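Local coordinates for protein extracellular ligand-binding receptor (Verminephrobacter eiseniae, PDB 4M88) that probably binds an amino acid outside the cytoplasmic membrane and delivers it to an ABC transporter, at residues A213-A216 with A217-A221; A191-I194 with A195-A199; K29-L32 with A33-K37; R268-Q271 with A272-E276; E58-A61 with E62-K66. All coordinates share one frame; numbering follows the deposited sequence.

Contact 1 (A213-A216 with A217-A221)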
loop_
_atom_site.group_PDB
_atom_site.type_symbol
_atom_site.label_atom_id
_atom_site.label_comp_id
_atom_site.label_asym_id
_atom_site.label_seq_id
_atom_site.Cartn_x
_atom_site.Cartn_y
_atom_site.Cartn_z
ATOM N N ALA A 213 -4.972 8.137 13.800
ATOM C CA ALA A 213 -4.777 8.846 15.060
ATOM C C ALA A 213 -4.315 10.276 14.821
ATOM O O ALA A 213 -4.714 11.182 15.555
ATOM C CB ALA A 213 -3.786 8.117 15.934
ATOM N N GLY A 214 -3.477 10.480 13.795
ATOM C CA GLY A 214 -2.953 11.800 13.492
ATOM C C GLY A 214 -4.033 12.726 12.973
ATOM O O GLY A 214 -4.091 13.900 13.341
ATOM N N ILE A 215 -4.894 12.201 12.117
ATOM C CA ILE A 215 -6.024 12.987 11.642
ATOM C C ILE A 215 -6.895 13.409 12.819
ATOM O O ILE A 215 -7.279 14.573 12.926
ATOM C CB ILE A 215 -6.865 12.211 10.621
ATOM C CG1 ILE A 215 -6.058 11.969 9.345
ATOM C CG2 ILE A 215 -8.145 12.976 10.298
ATOM C CD1 ILE A 215 -6.747 11.040 8.340
ATOM N N ALA A 216 -7.205 12.474 13.709
ATOM C CA ALA A 216 -8.091 12.791 14.823
ATOM C C ALA A 216 -7.460 13.849 15.714
ATOM O O ALA A 216 -8.145 14.761 16.178
ATOM C CB ALA A 216 -8.423 11.552 15.617
ATOM N N ALA A 217 -6.156 13.725 15.948
ATOM C CA ALA A 217 -5.446 14.677 16.794
ATOM C C ALA A 217 -5.433 16.068 16.168
ATOM O O ALA A 217 -5.624 17.077 16.864
ATOM C CB ALA A 217 -4.032 14.198 17.058
ATOM N N LEU A 218 -5.192 16.125 14.861
ATOM C CA LEU A 218 -5.217 17.399 14.149
ATOM C C LEU A 218 -6.602 18.064 14.222
ATOM O O LEU A 218 -6.699 19.247 14.546
ATOM C CB LEU A 218 -4.747 17.229 12.700
ATOM C CG LEU A 218 -3.255 16.946 12.504
ATOM C CD1 LEU A 218 -2.975 16.473 11.083
ATOM C CD2 LEU A 218 -2.400 18.185 12.836
ATOM N N ARG A 219 -7.665 17.311 13.944
ATOM C CA ARG A 219 -9.019 17.863 14.018
ATOM C C ARG A 219 -9.333 18.363 15.431
ATOM O O ARG A 219 -9.915 19.437 15.606
ATOM C CB ARG A 219 -10.076 16.835 13.580
ATOM C CG ARG A 219 -10.055 16.465 12.110
ATOM C CD ARG A 219 -9.861 17.658 11.203
ATOM N NE ARG A 219 -10.171 17.321 9.815
ATOM C CZ ARG A 219 -9.730 18.001 8.755
ATOM N NH1 ARG A 219 -8.941 19.066 8.905
ATOM N NH2 ARG A 219 -10.086 17.618 7.534
ATOM N N LYS A 220 -8.925 17.596 16.438
ATOM C CA LYS A 220 -9.126 18.003 17.830
ATOM C C LYS A 220 -8.328 19.256 18.204
ATOM O O LYS A 220 -8.716 19.997 19.106
ATOM C CB LYS A 220 -8.773 16.866 18.783
ATOM C CG LYS A 220 -9.906 15.888 18.972
ATOM C CD LYS A 220 -9.602 14.892 20.076
ATOM C CE LYS A 220 -10.881 14.269 20.612
ATOM N NZ LYS A 220 -10.586 13.039 21.405
ATOM N N ALA A 221 -7.219 19.492 17.508
ATOM C CA ALA A 221 -6.427 20.700 17.732
ATOM C C ALA A 221 -6.931 21.859 16.873
ATOM O O ALA A 221 -6.264 22.885 16.765
ATOM C CB ALA A 221 -4.952 20.442 17.475
#
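Leu218 and Gly214 make the tight side of this helical turn. Leu218 N donates to Gly214 O at 2.9 Å. The side chain of Leu218 then folds back over the same oxygen, with Leu218 CG 3.3 Å from Gly214 O. The first torsion explains this: CG stands beside the backbone N, opposite the carbonyl carbon (chi1 -71°). Gly214 has no side chain of its own here; both residues are buried.

Arg219 follows Ile215 in the same way. Its N-H points almost straight at Ile215 O, 2.9 Å from N to O, with an angle of 172° at the hydrogen. Beyond the backbone the two side chains only brush, Ile215 CG2 lying 4.4 Å from Arg219 CG. The arginine chain bends at chi2 and leaves the turn. Its NE binds Gly246 O, and its NH1 binds Val223 O and Gln225 O.

The solvent side belongs to Lys220. Lys220 N bonds to Ala216 O at 3.0 Å, and Lys220 CG passes 3.5 Å from Ala216 O. From there the lysine chain runs extended away from the turn, and the residue is exposed. Ala213, Ala216 and Ala217 are short and partly exposed, with helices beside them. Ala217 CB sits 3.4 Å from Ala213 O. Ala221 is the first residue to leave helical angles.

The turn ends helix 208-220 of the beta-alpha-beta unit formed with strands 201-205 and 227-229. Leu218 packs on Val202 and Val204, Ile215 on Leu227 and Val229. Ala217 faces helix 184-195, and Ala216 faces helix 235-247.

Contact 2 (A191-I194 with A195-A199)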
loop_
_atom_site.group_PDB
_atom_site.type_symbol
_atom_site.label_atom_id
_atom_site.label_comp_id
_atom_site.label_asym_id
_atom_site.label_seq_id
_atom_site.Cartn_x
_atom_site.Cartn_y
_atom_site.Cartn_z
ATOM N N ALA A 191 0.151 17.877 17.290
ATOM C CA ALA A 191 -0.958 18.564 16.638
ATOM C C ALA A 191 -1.041 20.016 17.086
ATOM O O ALA A 191 -1.338 20.901 16.281
ATOM C CB ALA A 191 -2.276 17.832 16.899
ATOM N N ARG A 192 -0.786 20.256 18.369
ATOM C CA ARG A 192 -0.734 21.622 18.899
ATOM C C ARG A 192 0.366 22.433 18.224
ATOM O O ARG A 192 0.174 23.617 17.931
ATOM C CB ARG A 192 -0.536 21.631 20.418
ATOM C CG ARG A 192 -1.835 21.669 21.210
ATOM C CD ARG A 192 -1.599 22.006 22.686
ATOM N NE ARG A 192 -0.333 22.704 22.916
ATOM C CZ ARG A 192 -0.008 23.318 24.055
ATOM N NH1 ARG A 192 -0.863 23.341 25.072
ATOM N NH2 ARG A 192 1.170 23.920 24.177
ATOM N N GLN A 193 1.520 21.808 17.985
ATOM C CA GLN A 193 2.607 22.483 17.269
ATOM C C GLN A 193 2.180 22.832 15.850
ATOM O O GLN A 193 2.394 23.952 15.388
ATOM C CB GLN A 193 3.871 21.615 17.236
ATOM C CG GLN A 193 4.954 22.101 16.250
ATOM C CD GLN A 193 5.864 23.197 16.813
ATOM O OE1 GLN A 193 5.667 23.674 17.929
ATOM N NE2 GLN A 193 6.865 23.597 16.030
ATOM N N ILE A 194 1.566 21.873 15.161
ATOM C CA ILE A 194 1.122 22.106 13.786
ATOM C C ILE A 194 0.069 23.207 13.730
ATOM O O ILE A 194 0.081 24.051 12.834
ATOM C CB ILE A 194 0.630 20.807 13.134
ATOM C CG1 ILE A 194 1.834 19.895 12.888
ATOM C CG2 ILE A 194 -0.126 21.089 11.816
ATOM C CD1 ILE A 194 1.488 18.505 12.469
ATOM N N ALA A 195 -0.816 23.228 14.716
ATOM C CA ALA A 195 -1.865 24.240 14.774
ATOM C C ALA A 195 -1.301 25.651 14.874
ATOM O O ALA A 195 -1.956 26.618 14.485
ATOM C CB ALA A 195 -2.800 23.964 15.936
ATOM N N ALA A 196 -0.088 25.768 15.400
ATOM C CA ALA A 196 0.533 27.068 15.603
ATOM C C ALA A 196 1.269 27.599 14.368
ATOM O O ALA A 196 1.747 28.731 14.383
ATOM C CB ALA A 196 1.475 27.016 16.794
ATOM N N LEU A 197 1.343 26.800 13.307
ATOM C CA LEU A 197 2.207 27.115 12.160
ATOM C C LEU A 197 1.592 27.986 11.065
ATOM O O LEU A 197 2.318 28.579 10.269
ATOM C CB LEU A 197 2.735 25.827 11.526
ATOM C CG LEU A 197 3.559 24.965 12.472
ATOM C CD1 LEU A 197 4.160 23.778 11.744
ATOM C CD2 LEU A 197 4.633 25.813 13.090
ATOM N N GLY A 198 0.268 28.052 11.000
ATOM C CA GLY A 198 -0.375 28.794 9.927
ATOM C C GLY A 198 -0.157 28.148 8.568
ATOM O O GLY A 198 -0.096 28.832 7.540
ATOM N N ALA A 199 -0.037 26.823 8.562
ATOM C CA ALA A 199 0.073 26.090 7.310
ATOM C C ALA A 199 -1.295 26.015 6.640
ATOM O O ALA A 199 -2.326 26.025 7.318
ATOM C CB ALA A 199 0.625 24.694 7.550
HETATM O O HOH W 1 -1.307 25.268 10.877
#
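Ile194 O is gripped twice as the helix ends. Leu197 N donates to Ile194 O at 3.1 Å, and a water donates to the same oxygen at 2.7 Å. The Leu197 N-H comes from above the carbonyl plane, 59° out of it, although the bond is fairly straight at the hydrogen. The water also accepts from Ala199 N at 3.1 Å. It therefore bridges the last turn to the chain that follows.

The helical pattern fades over these residues. Ala195 N still reaches Ala191 O, four residues back, at 2.9 Å. Ala196 N is shared between Gln193 O at 3.1 Å and a weak bond to Arg192 O. Gly198 then leaves helical angles with a positive phi.

Leu197 closes the turn with its side chain. CG lies beside the backbone N (chi1 -60°), which brings Leu197 CG to 3.3 Å from Gln193 O. Leu197 CD1 reaches back to Ile194 CA at 4.0 Å. Leu197 also touches Asn176 of strand 174-180. Cutting the side chain back to an alanine would probably uncover Gln193 O on this side and open a gap beside Asn176. Lys143 NZ binds Leu197 O.

The segment 195-199 leads from helix 184-195 into strand 201-205. Ile194 packs inward on Val178 of strand 174-180, Leu147 of strand 143-149 and Leu218 of helix 208-220.

Contact 3 (K29-L32 with A33-K37); sequences KAYL and AQANK
Tyr31 CG lies opposite the backbone N (chi1 173°), and this turns the ring along the helix toward Ala35. Ala35 CB sits over one ring face, 4.1 Å from the ring centroid and 26° off the normal, a CH-pi contact. The methyl lies toward the hydroxyl end, with Tyr31 CZ and Ala35 CB 3.8 Å apart. Beneath this pair Ala35 N donates to Tyr31 O at 2.7 Å, in a nearly linear bond. The tyrosine side chain also packs on Ala295 and Arg296 of helix 286-303. A serine in place of Tyr31 would probably leave the Ala35 methyl without its aromatic cover and open a gap toward Ala295 and Arg296.

Gln34 takes the same first torsion and then runs extended. Its amide stands almost perpendicular to the tyrosine ring, the planes 87° apart, with Gln34 OE1 4.1 Å from Tyr31 CD1. The amide has firmer partners elsewhere: OE1 binds Tyr292 OH, and NE2 binds Glu269 O. These two bonds probably fix the rotation of the amide.

Asn36 stays close to the backbone. Asn36 N donates to Leu32 O at 2.8 Å, and Asn36 CG lies 3.3 Å from Leu32 O. Its OD1 accepts from Leu46 N, a link from the end of the helix to the next strand.

Helix 18-37 is the crossover helix between strands 4-11 and 45-52. Leu32 packs on Leu46 and Leu48 of strand 45-52, Ala35 on Leu46. Ala30 and Gln34 touch helix 265-277.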
loop_
_atom_site.group_PDB
_atom_site.type_symbol
_atom_site.label_atom_id
_atom_site.label_comp_id
_atom_site.label_asym_id
_atom_site.label_seq_id
_atom_site.Cartn_x
_atom_site.Cartn_y
_atom_site.Cartn_z
ATOM N N LYS A 29 -7.237 -14.075 -0.977
ATOM C CA LYS A 29 -8.080 -15.266 -1.008
ATOM C C LYS A 29 -9.182 -15.146 -2.039
ATOM O O LYS A 29 -9.532 -16.130 -2.702
ATOM C CB LYS A 29 -8.709 -15.506 0.361
ATOM C CG LYS A 29 -7.733 -15.970 1.405
ATOM C CD LYS A 29 -8.444 -16.057 2.737
ATOM C CE LYS A 29 -7.632 -16.843 3.737
ATOM N NZ LYS A 29 -8.137 -16.663 5.121
ATOM N N ALA A 30 -9.743 -13.945 -2.157
ATOM C CA ALA A 30 -10.782 -13.679 -3.142
ATOM C C ALA A 30 -10.260 -13.969 -4.548
ATOM O O ALA A 30 -10.942 -14.629 -5.333
ATOM C CB ALA A 30 -11.291 -12.247 -3.032
ATOM N N TYR A 31 -9.055 -13.509 -4.869
ATOM C CA TYR A 31 -8.503 -13.825 -6.188
ATOM C C TYR A 31 -8.259 -15.326 -6.361
ATOM O O TYR A 31 -8.647 -15.913 -7.388
ATOM C CB TYR A 31 -7.212 -13.069 -6.502
ATOM C CG TYR A 31 -6.628 -13.592 -7.798
ATOM C CD1 TYR A 31 -7.229 -13.292 -9.016
ATOM C CD2 TYR A 31 -5.526 -14.445 -7.799
ATOM C CE1 TYR A 31 -6.729 -13.802 -10.209
ATOM C CE2 TYR A 31 -5.023 -14.966 -8.989
ATOM C CZ TYR A 31 -5.628 -14.638 -10.185
ATOM O OH TYR A 31 -5.123 -15.135 -11.371
ATOM N N LEU A 32 -7.597 -15.941 -5.381
ATOM C CA LEU A 32 -7.278 -17.370 -5.465
ATOM C C LEU A 32 -8.512 -18.241 -5.664
ATOM O O LEU A 32 -8.479 -19.202 -6.433
ATOM C CB LEU A 32 -6.489 -17.827 -4.237
ATOM C CG LEU A 32 -5.121 -17.156 -4.105
ATOM C CD1 LEU A 32 -4.339 -17.805 -2.978
ATOM C CD2 LEU A 32 -4.339 -17.200 -5.410
ATOM N N ALA A 33 -9.606 -17.915 -4.980
ATOM C CA ALA A 33 -10.846 -18.650 -5.166
ATOM C C ALA A 33 -11.394 -18.480 -6.584
ATOM O O ALA A 33 -11.898 -19.434 -7.189
ATOM C CB ALA A 33 -11.897 -18.222 -4.114
ATOM N N GLN A 34 -11.308 -17.260 -7.101
ATOM C CA GLN A 34 -11.741 -16.940 -8.450
ATOM C C GLN A 34 -10.848 -17.715 -9.423
ATOM O O GLN A 34 -11.334 -18.372 -10.350
ATOM C CB GLN A 34 -11.635 -15.419 -8.664
ATOM C CG GLN A 34 -12.396 -14.842 -9.858
ATOM C CD GLN A 34 -12.305 -13.307 -9.959
ATOM O OE1 GLN A 34 -11.214 -12.734 -9.973
ATOM N NE2 GLN A 34 -13.462 -12.643 -10.049
ATOM N N ALA A 35 -9.540 -17.671 -9.182
ATOM C CA ALA A 35 -8.580 -18.385 -10.030
ATOM C C ALA A 35 -8.836 -19.889 -10.028
ATOM O O ALA A 35 -8.774 -20.533 -11.078
ATOM C CB ALA A 35 -7.152 -18.088 -9.589
ATOM N N ASN A 36 -9.128 -20.451 -8.857
ATOM C CA ASN A 36 -9.398 -21.892 -8.772
ATOM C C ASN A 36 -10.722 -22.304 -9.404
ATOM O O ASN A 36 -10.829 -23.394 -9.973
ATOM C CB ASN A 36 -9.293 -22.396 -7.333
ATOM C CG ASN A 36 -7.855 -22.413 -6.829
ATOM O OD1 ASN A 36 -6.910 -22.532 -7.615
ATOM N ND2 ASN A 36 -7.683 -22.269 -5.524
ATOM N N LYS A 37 -11.728 -21.438 -9.308
ATOM C CA LYS A 37 -13.003 -21.691 -9.982
ATOM C C LYS A 37 -12.802 -21.728 -11.488
ATOM O O LYS A 37 -13.557 -22.387 -12.204
ATOM C CB LYS A 37 -14.028 -20.610 -9.638
ATOM C CG LYS A 37 -14.671 -20.754 -8.272
ATOM C CD LYS A 37 -15.938 -19.901 -8.193
ATOM C CE LYS A 37 -16.577 -19.956 -6.809
ATOM N NZ LYS A 37 -18.023 -19.555 -6.829
#

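Contact 4 (R268-Q271 with A272-E276)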
loop_
_atom_site.group_PDB
_atom_site.type_symbol
_atom_site.label_atom_id
_atom_site.label_comp_id
_atom_site.label_asym_id
_atom_site.label_seq_id
_atom_site.Cartn_x
_atom_site.Cartn_y
_atom_site.Cartn_z
ATOM N N ARG A 268 -14.902 -4.463 -11.391
ATOM C CA ARG A 268 -16.041 -5.369 -11.364
ATOM C C ARG A 268 -15.618 -6.806 -11.050
ATOM O O ARG A 268 -16.320 -7.521 -10.328
ATOM C CB ARG A 268 -16.800 -5.313 -12.688
ATOM C CG ARG A 268 -17.411 -3.965 -12.977
ATOM C CD ARG A 268 -17.982 -3.919 -14.393
ATOM N NE ARG A 268 -17.655 -2.642 -15.016
ATOM C CZ ARG A 268 -17.001 -2.504 -16.162
ATOM N NH1 ARG A 268 -16.620 -3.568 -16.852
ATOM N NH2 ARG A 268 -16.745 -1.292 -16.628
ATOM N N GLU A 269 -14.477 -7.221 -11.592
ATOM C CA GLU A 269 -13.932 -8.554 -11.320
ATOM C C GLU A 269 -13.506 -8.717 -9.855
ATOM O O GLU A 269 -13.721 -9.769 -9.248
ATOM C CB GLU A 269 -12.764 -8.850 -12.270
ATOM C CG GLU A 269 -13.224 -8.980 -13.725
ATOM C CD GLU A 269 -12.091 -8.975 -14.735
ATOM O OE1 GLU A 269 -10.999 -8.443 -14.431
ATOM O OE2 GLU A 269 -12.309 -9.498 -15.850
ATOM N N PHE A 270 -12.895 -7.675 -9.300
ATOM C CA PHE A 270 -12.566 -7.653 -7.889
ATOM C C PHE A 270 -13.849 -7.751 -7.065
ATOM O O PHE A 270 -13.943 -8.552 -6.148
ATOM C CB PHE A 270 -11.807 -6.366 -7.552
ATOM C CG PHE A 270 -11.815 -6.019 -6.086
ATOM C CD1 PHE A 270 -11.090 -6.778 -5.170
ATOM C CD2 PHE A 270 -12.527 -4.913 -5.627
ATOM C CE1 PHE A 270 -11.092 -6.455 -3.812
ATOM C CE2 PHE A 270 -12.535 -4.582 -4.279
ATOM C CZ PHE A 270 -11.814 -5.353 -3.368
ATOM N N GLN A 271 -14.845 -6.931 -7.391
ATOM C CA GLN A 271 -16.078 -6.951 -6.616
ATOM C C GLN A 271 -16.765 -8.304 -6.719
ATOM O O GLN A 271 -17.280 -8.814 -5.725
ATOM C CB GLN A 271 -17.006 -5.806 -7.028
ATOM C CG GLN A 271 -16.479 -4.446 -6.566
ATOM C CD GLN A 271 -16.850 -3.332 -7.528
ATOM O OE1 GLN A 271 -17.599 -3.547 -8.477
ATOM N NE2 GLN A 271 -16.323 -2.139 -7.290
ATOM N N ALA A 272 -16.745 -8.904 -7.902
ATOM C CA ALA A 272 -17.332 -10.230 -8.077
ATOM C C ALA A 272 -16.609 -11.267 -7.218
ATOM O O ALA A 272 -17.239 -12.153 -6.633
ATOM C CB ALA A 272 -17.309 -10.634 -9.538
ATOM N N ALA A 273 -15.289 -11.156 -7.147
ATOM C CA ALA A 273 -14.491 -12.086 -6.354
ATOM C C ALA A 273 -14.811 -11.923 -4.872
ATOM O O ALA A 273 -14.922 -12.906 -4.140
ATOM C CB ALA A 273 -12.996 -11.892 -6.635
HETATM N N MSE A 274 -14.964 -10.677 -4.431
HETATM C CA MSE A 274 -15.314 -10.406 -3.038
HETATM C C MSE A 274 -16.715 -10.907 -2.655
HETATM O O MSE A 274 -16.893 -11.437 -1.553
HETATM C CB MSE A 274 -15.149 -8.913 -2.712
HETATM C CG MSE A 274 -13.708 -8.410 -2.780
HETATM SE SE MSE A 274 -12.576 -9.253 -1.401
HETATM C CE MSE A 274 -13.322 -8.405 0.172
ATOM N N LYS A 275 -17.707 -10.771 -3.544
ATOM C CA LYS A 275 -19.064 -11.240 -3.214
ATOM C C LYS A 275 -19.058 -12.744 -3.010
ATOM O O LYS A 275 -19.736 -13.270 -2.125
ATOM C CB LYS A 275 -20.100 -10.987 -4.318
ATOM C CG LYS A 275 -19.963 -9.763 -5.163
ATOM C CD LYS A 275 -20.161 -8.490 -4.375
ATOM C CE LYS A 275 -20.066 -7.267 -5.284
ATOM N NZ LYS A 275 -19.845 -6.022 -4.504
ATOM N N GLU A 276 -18.326 -13.435 -3.876
ATOM C CA GLU A 276 -18.252 -14.889 -3.826
ATOM C C GLU A 276 -17.588 -15.378 -2.534
ATOM O O GLU A 276 -18.097 -16.276 -1.861
ATOM C CB GLU A 276 -17.496 -15.419 -5.049
ATOM C CG GLU A 276 -18.190 -15.140 -6.383
ATOM C CD GLU A 276 -17.413 -15.673 -7.587
ATOM O OE1 GLU A 276 -16.163 -15.563 -7.601
ATOM O OE2 GLU A 276 -18.059 -16.203 -8.522
#
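A Met-aromatic contact on helix 265-277 joins Phe270 to Met274, one turn further along. Met274 is present as selenomethionine, with SE in place of sulfur. Its CG lies over one face of the phenyl ring, 3.9 Å from the centroid and 29° off the normal. The closest approach is at the rim carbon, with Phe270 CE1 and Met274 CG 3.4 Å apart. The selenium is set more obliquely, Met274 SE being 4.9 Å from the Phe270 ring centroid. The ring is brought there by a first torsion that puts CG opposite the backbone N (chi1 161°). The methionine chain bends at chi2 and chi3. Met274 N also donates to Phe270 O at 2.9 Å.

The pair belongs to a cluster where three helices of the periplasmic-binding-protein fold meet. Tyr284 and Tyr292 each make an edge-to-face contact with the Phe270 ring. Met274 touches Gln288 of helix 286-303 and Ala30 of helix 18-37.

A second four-residue step links Gln271 and Lys275. Lys275 N donates to Gln271 O at 3.0 Å. The tight point is Lys275 CG, 2.9 Å from Gln271 O, with chi1 at -34°, off the usual staggered position. CD and CE then follow over the same oxygen. Lys275 NZ comes within 3.8 Å of Gln271 CB, but its polar partner is Tyr284 OH. The Gln271 amide is held at both ends. Its NE2 donates to Asp261 O and Pro259 O, and its OE1 accepts from Lys262 NZ.

Contact 5 (E58-A61 with E62-K66)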
loop_
_atom_site.group_PDB
_atom_site.type_symbol
_atom_site.label_atom_id
_atom_site.label_comp_id
_atom_site.label_asym_id
_atom_site.label_seq_id
_atom_site.Cartn_x
_atom_site.Cartn_y
_atom_site.Cartn_z
ATOM N N GLU A 58 11.622 -8.937 13.922
ATOM C CA GLU A 58 11.967 -10.222 14.524
ATOM C C GLU A 58 10.988 -11.298 14.100
ATOM O O GLU A 58 11.386 -12.413 13.771
ATOM C CB GLU A 58 11.989 -10.127 16.048
ATOM C CG GLU A 58 13.375 -10.223 16.644
ATOM C CD GLU A 58 14.159 -11.424 16.145
ATOM O OE1 GLU A 58 13.572 -12.518 15.978
ATOM O OE2 GLU A 58 15.376 -11.265 15.920
ATOM N N GLY A 59 9.705 -10.948 14.089
ATOM C CA GLY A 59 8.675 -11.894 13.705
ATOM C C GLY A 59 8.816 -12.277 12.248
ATOM O O GLY A 59 8.605 -13.434 11.877
ATOM N N PHE A 60 9.176 -11.310 11.410
ATOM C CA PHE A 60 9.362 -11.613 9.996
ATOM C C PHE A 60 10.550 -12.544 9.792
ATOM O O PHE A 60 10.453 -13.535 9.064
ATOM C CB PHE A 60 9.560 -10.356 9.164
ATOM C CG PHE A 60 9.496 -10.615 7.691
ATOM C CD1 PHE A 60 8.280 -10.609 7.035
ATOM C CD2 PHE A 60 10.646 -10.905 6.969
ATOM C CE1 PHE A 60 8.203 -10.857 5.665
ATOM C CE2 PHE A 60 10.582 -11.164 5.604
ATOM C CZ PHE A 60 9.359 -11.136 4.952
ATOM N N ALA A 61 11.672 -12.205 10.422
ATOM C CA ALA A 61 12.878 -13.032 10.368
ATOM C C ALA A 61 12.594 -14.470 10.778
ATOM O O ALA A 61 13.106 -15.413 10.169
ATOM C CB ALA A 61 13.963 -12.440 11.251
ATOM N N GLU A 62 11.793 -14.637 11.828
ATOM C CA GLU A 62 11.399 -15.967 12.291
ATOM C C GLU A 62 10.539 -16.726 11.283
ATOM O O GLU A 62 10.722 -17.924 11.070
ATOM C CB GLU A 62 10.638 -15.859 13.615
ATOM C CG GLU A 62 11.480 -15.374 14.776
ATOM C CD GLU A 62 10.656 -15.159 16.036
ATOM O OE1 GLU A 62 9.465 -15.544 16.041
ATOM O OE2 GLU A 62 11.202 -14.604 17.016
ATOM N N GLN A 63 9.582 -16.038 10.672
ATOM C CA GLN A 63 8.644 -16.708 9.768
ATOM C C GLN A 63 9.191 -17.006 8.376
ATOM O O GLN A 63 8.730 -17.937 7.718
ATOM C CB GLN A 63 7.348 -15.902 9.640
ATOM C CG GLN A 63 6.558 -15.822 10.945
ATOM C CD GLN A 63 6.334 -17.184 11.562
ATOM O OE1 GLN A 63 6.050 -18.162 10.864
ATOM N NE2 GLN A 63 6.491 -17.268 12.874
ATOM N N PHE A 64 10.151 -16.215 7.918
ATOM C CA PHE A 64 10.636 -16.360 6.553
ATOM C C PHE A 64 11.142 -17.769 6.221
ATOM O O PHE A 64 10.675 -18.358 5.246
ATOM C CB PHE A 64 11.673 -15.282 6.199
ATOM C CG PHE A 64 12.124 -15.320 4.762
ATOM C CD1 PHE A 64 11.413 -14.654 3.780
ATOM C CD2 PHE A 64 13.275 -16.019 4.398
ATOM C CE1 PHE A 64 11.831 -14.683 2.448
ATOM C CE2 PHE A 64 13.708 -16.049 3.084
ATOM C CZ PHE A 64 12.980 -15.383 2.098
ATOM N N PRO A 65 12.073 -18.322 7.027
ATOM C CA PRO A 65 12.543 -19.661 6.649
ATOM C C PRO A 65 11.444 -20.721 6.778
ATOM O O PRO A 65 11.418 -21.674 5.993
ATOM C CB PRO A 65 13.682 -19.931 7.648
ATOM C CG PRO A 65 13.437 -19.000 8.786
ATOM C CD PRO A 65 12.851 -17.777 8.154
ATOM N N LYS A 66 10.533 -20.549 7.732
ATOM C CA LYS A 66 9.416 -21.487 7.858
ATOM C C LYS A 66 8.543 -21.428 6.611
ATOM O O LYS A 66 8.064 -22.453 6.128
ATOM C CB LYS A 66 8.584 -21.174 9.103
ATOM C CG LYS A 66 9.367 -21.277 10.393
ATOM C CD LYS A 66 8.533 -20.822 11.582
ATOM C CE LYS A 66 9.124 -21.311 12.892
ATOM N NZ LYS A 66 8.309 -20.873 14.061
#
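Glu62 reaches back along the helix to Glu58, one turn earlier. Its CB lies 3.5 Å from Glu58 O. Its CG is nearer, with Glu62 CG and Glu58 O 3.1 Å apart, because the first torsion puts CG beside the backbone N (chi1 -67°). From there the chain runs extended, and Glu62 CD lies 3.6 Å from Glu58 O. At the tip, Glu62 OE2 comes to 3.3 Å from Glu58 OE1, an approach of like charges. The two carboxylate planes are turned 52° apart. Each group has an arginine on its other oxygen: Glu62 OE1 pairs with Arg54 NH2, and Glu58 OE2 with Arg86 NH2. These two salt bridges probably offset the repulsion.

The buried side of the helix carries two rings. Phe60 and Phe64 lie side by side and point the same way, with Phe60 CE2 4.0 Å from Phe64 CD1. Phe64 N donates to Phe60 O at 2.9 Å. Phe60 packs on Ala83 and Met87 of helix 81-89, and Phe64 on Leu92, Leu93 and Ala96.

The helix is kinked at Pro65, which has no N-H to give to Ala61 O. Pro65 CD sits 3.1 Å from that oxygen instead. Such a kink is characteristic of a proline inside a helix. Helix 57-68 is an amphipathic helix flanking the sheet of an alpha-beta-alpha sandwich, with phenylalanines inward and charged residues outward.

Overall arrangement
Every contact is local and closes no long loop; along the chain they follow in series, and none nest or cross. From the N terminus, contact 3 ends helix 18-37 and contact 5 follows on helix 57-68. Both helices flank the parallel sheet that includes strands 4-11 and 45-52. The chain then enters the part built on the mixed sheet, where contact 2 ends helix 184-195 and contact 1 ends helix 208-220. These two touch where their helices pack, with Ala221 also meeting Ala195. Contact 4 returns to contact 3, where helices 265-277 and 18-37 meet. The centres of contacts 2 and 3 lie about 48 Å apart, on opposite sides of the chain's centre.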